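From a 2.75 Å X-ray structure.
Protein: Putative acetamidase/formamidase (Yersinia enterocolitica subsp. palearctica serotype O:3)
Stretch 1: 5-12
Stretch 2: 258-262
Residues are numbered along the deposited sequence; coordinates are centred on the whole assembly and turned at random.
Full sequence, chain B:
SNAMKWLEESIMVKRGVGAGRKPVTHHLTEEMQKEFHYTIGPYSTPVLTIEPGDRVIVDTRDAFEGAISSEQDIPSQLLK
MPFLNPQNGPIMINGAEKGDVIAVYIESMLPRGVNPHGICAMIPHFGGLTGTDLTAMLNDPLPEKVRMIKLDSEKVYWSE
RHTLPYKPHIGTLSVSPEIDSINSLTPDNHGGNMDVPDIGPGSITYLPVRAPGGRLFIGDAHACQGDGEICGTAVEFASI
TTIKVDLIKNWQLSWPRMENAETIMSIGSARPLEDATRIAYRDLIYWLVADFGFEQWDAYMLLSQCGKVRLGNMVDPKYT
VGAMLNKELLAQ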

# COMPACT_ATOMS: atom_id res chain seq x y z
N LYS B 5 32.75 25.80 1.30
CA LYS B 5 33.97 25.03 1.51
C LYS B 5 33.74 23.51 1.30
O LYS B 5 34.60 22.79 0.82
CB LYS B 5 34.42 25.25 2.96
CG LYS B 5 35.72 24.60 3.42
CD LYS B 5 36.97 25.30 2.87
CE LYS B 5 38.25 24.84 3.56
NZ LYS B 5 39.44 25.51 2.96
N TRP B 6 32.54 23.07 1.66
CA TRP B 6 32.20 21.65 1.58
C TRP B 6 32.29 21.10 0.15
O TRP B 6 32.50 19.91 -0.03
CB TRP B 6 30.80 21.38 2.18
CG TRP B 6 29.69 21.94 1.36
CD1 TRP B 6 29.16 23.20 1.44
CD2 TRP B 6 28.97 21.26 0.33
NE1 TRP B 6 28.15 23.34 0.53
CE2 TRP B 6 28.01 22.17 -0.17
CE3 TRP B 6 29.04 19.98 -0.22
CZ2 TRP B 6 27.11 21.83 -1.19
CZ3 TRP B 6 28.15 19.64 -1.23
CH2 TRP B 6 27.20 20.56 -1.71
N LEU B 7 32.12 21.96 -0.85
CA LEU B 7 32.21 21.54 -2.26
C LEU B 7 33.52 20.83 -2.59
O LEU B 7 33.53 19.90 -3.39
CB LEU B 7 32.03 22.70 -3.23
CG LEU B 7 30.64 23.29 -3.44
CD1 LEU B 7 30.70 24.52 -4.33
CD2 LEU B 7 29.71 22.24 -4.05
N GLU B 8 34.62 21.27 -1.98
CA GLU B 8 35.94 20.66 -2.21
C GLU B 8 35.93 19.15 -1.94
O GLU B 8 36.62 18.39 -2.63
CB GLU B 8 36.99 21.33 -1.33
CG GLU B 8 37.21 22.80 -1.60
CD GLU B 8 38.22 23.42 -0.64
OE1 GLU B 8 38.66 22.74 0.31
OE2 GLU B 8 38.55 24.62 -0.80
N GLU B 9 35.15 18.72 -0.94
CA GLU B 9 35.02 17.31 -0.59
C GLU B 9 33.84 16.62 -1.28
O GLU B 9 33.63 15.43 -1.08
CB GLU B 9 34.90 17.16 0.94
CG GLU B 9 36.16 17.58 1.71
CD GLU B 9 37.39 16.72 1.39
OE1 GLU B 9 38.53 17.20 1.59
OE2 GLU B 9 37.21 15.56 0.95
N SER B 10 33.07 17.36 -2.09
CA SER B 10 31.92 16.78 -2.79
C SER B 10 32.35 15.75 -3.83
O SER B 10 33.47 15.80 -4.34
CB SER B 10 31.06 17.85 -3.47
OG SER B 10 31.76 18.47 -4.54
N ILE B 11 31.45 14.82 -4.14
CA ILE B 11 31.73 13.77 -5.11
C ILE B 11 31.88 14.39 -6.50
O ILE B 11 32.71 13.95 -7.30
CB ILE B 11 30.64 12.67 -5.07
CG1 ILE B 11 30.61 12.04 -3.67
CG2 ILE B 11 30.92 11.60 -6.12
CD1 ILE B 11 29.53 11.00 -3.45
N MSE B 12 31.10 15.43 -6.77
CA MSE B 12 31.16 16.12 -8.05
C MSE B 12 32.51 16.74 -8.32
O MSE B 12 33.03 16.65 -9.43
CB MSE B 12 30.12 17.24 -8.06
CG MSE B 12 30.09 18.02 -9.37
SE MSE B 12 28.99 19.61 -9.05
CE MSE B 12 28.82 20.30 -10.88
N MSE B 258 21.58 12.65 -3.81
CA MSE B 258 21.90 14.07 -3.70
C MSE B 258 22.83 14.26 -2.54
O MSE B 258 23.04 13.37 -1.73
CB MSE B 258 20.66 14.98 -3.76
CG MSE B 258 19.92 15.18 -2.45
SE MSE B 258 20.64 16.70 -1.40
CE MSE B 258 19.52 16.42 0.19
N GLU B 259 23.39 15.46 -2.48
CA GLU B 259 24.35 15.80 -1.48
C GLU B 259 24.29 17.29 -1.23
O GLU B 259 24.03 18.06 -2.14
CB GLU B 259 25.72 15.44 -2.04
CG GLU B 259 26.92 15.75 -1.18
CD GLU B 259 28.26 15.43 -1.84
OE1 GLU B 259 28.32 15.17 -3.07
OE2 GLU B 259 29.28 15.44 -1.12
N ASN B 260 24.48 17.70 0.02
CA ASN B 260 24.52 19.12 0.38
C ASN B 260 25.54 19.31 1.50
O ASN B 260 26.23 18.37 1.87
CB ASN B 260 23.13 19.70 0.70
CG ASN B 260 22.45 19.02 1.86
OD1 ASN B 260 23.09 18.38 2.69
ND2 ASN B 260 21.13 19.18 1.93
N ALA B 261 25.63 20.52 2.04
CA ALA B 261 26.61 20.79 3.08
C ALA B 261 26.60 19.82 4.24
O ALA B 261 27.67 19.41 4.70
CB ALA B 261 26.45 22.23 3.59
N GLU B 262 25.41 19.39 4.68
CA GLU B 262 25.32 18.52 5.85
C GLU B 262 25.00 17.04 5.64
O GLU B 262 25.33 16.24 6.51
CB GLU B 262 24.34 19.13 6.87
CG GLU B 262 24.78 20.51 7.37
CD GLU B 262 24.06 21.01 8.62
OE1 GLU B 262 23.13 20.36 9.16
OE2 GLU B 262 24.47 22.10 9.08

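Two elements carry this contact: a tryptophan face laid against Asn260 CA and Ala261, and a glutamate that reaches back to the start of a helix. Residues that touch are at least 248 positions apart in sequence, and together the two stretches bury 266 Å² of surface, a modest patch.

Lys5 opens the first stretch and takes no part in the contact. It is exposed, and its side chain is kinked at chi2 (p) and otherwise t; Lys5 NZ lies 3.9 Å from Glu8 OE1, a long salt bridge. Its carbonyl serves the local fold: Glu8 N donates to Lys5 O at 3.2 Å, the first of three successive backbone bonds that coil this segment.

Trp6 is the main contributor from stretch 1, with 87 Å² covered by the partner. Its CA-to-CB bond points toward the other stretch, and chi1 in the p well with chi2 near -90° sets the indole so that Asn260 CA and Ala261 CB lie over one face. Ala261 CA sits 3.6 Å from the centroid of the Trp6 five-membered ring, only 8° off the normal, a well-centred CH-pi contact. Ala261 CB adds an apolar contact of 3.6 Å to Trp6 CD1. At the far end of the indole, Trp6 CH2 lies 3.7 Å from Asn260 CA, so the ring packs against backbone as well as a side chain. The rule is one of complementarity: a broad flat surface suits a slender partner, and Ala261 CA and CB both pack close to the ring, an approach with which a small residue is compatible. The CA-to-CB bond of Asn260 points away, and Asn260 OD1 accepts a weak bond from Glu262 N at 3.2 Å, within its own stretch.

Leu7 points its CB away and makes no contact, but its carbonyl is a useful anchor. Leu7 O accepts from Ser10 N at 2.9 Å and from Ser10 OG at 2.5 Å. Glu8 is exposed and out of reach, and Glu9, whose N bonds to Trp6 O at 3.0 Å, leads the end of its side chain away from the partner.

Ser10 is buried at the N-cap position, and its side chain caps a backbone nitrogen just past the stretch. A short hydroxyl side chain, here with chi1 in the p well, suits this double duty of tying back to Leu7 and capping the helix. Ser10 CA also lies 3.4 Å from Glu259 OE2.

Ile11 begins the helix, and Ile11 N donates to Glu259 OE1 at 3.3 Å, a weak bond but nearly straight at 167°. The CA-to-CB bond of Glu259 points toward stretch 1 and chi1 and chi2 are both t; 79 Å² of the residue is covered. An acidic group is apt beside a helix start, where backbone NH groups are free. Both carboxylate oxygens are also hydrogen-bonded elsewhere in the structure, so they have partners despite burial. Met12, a selenomethionine, continues the helix and leads its side-chain end away.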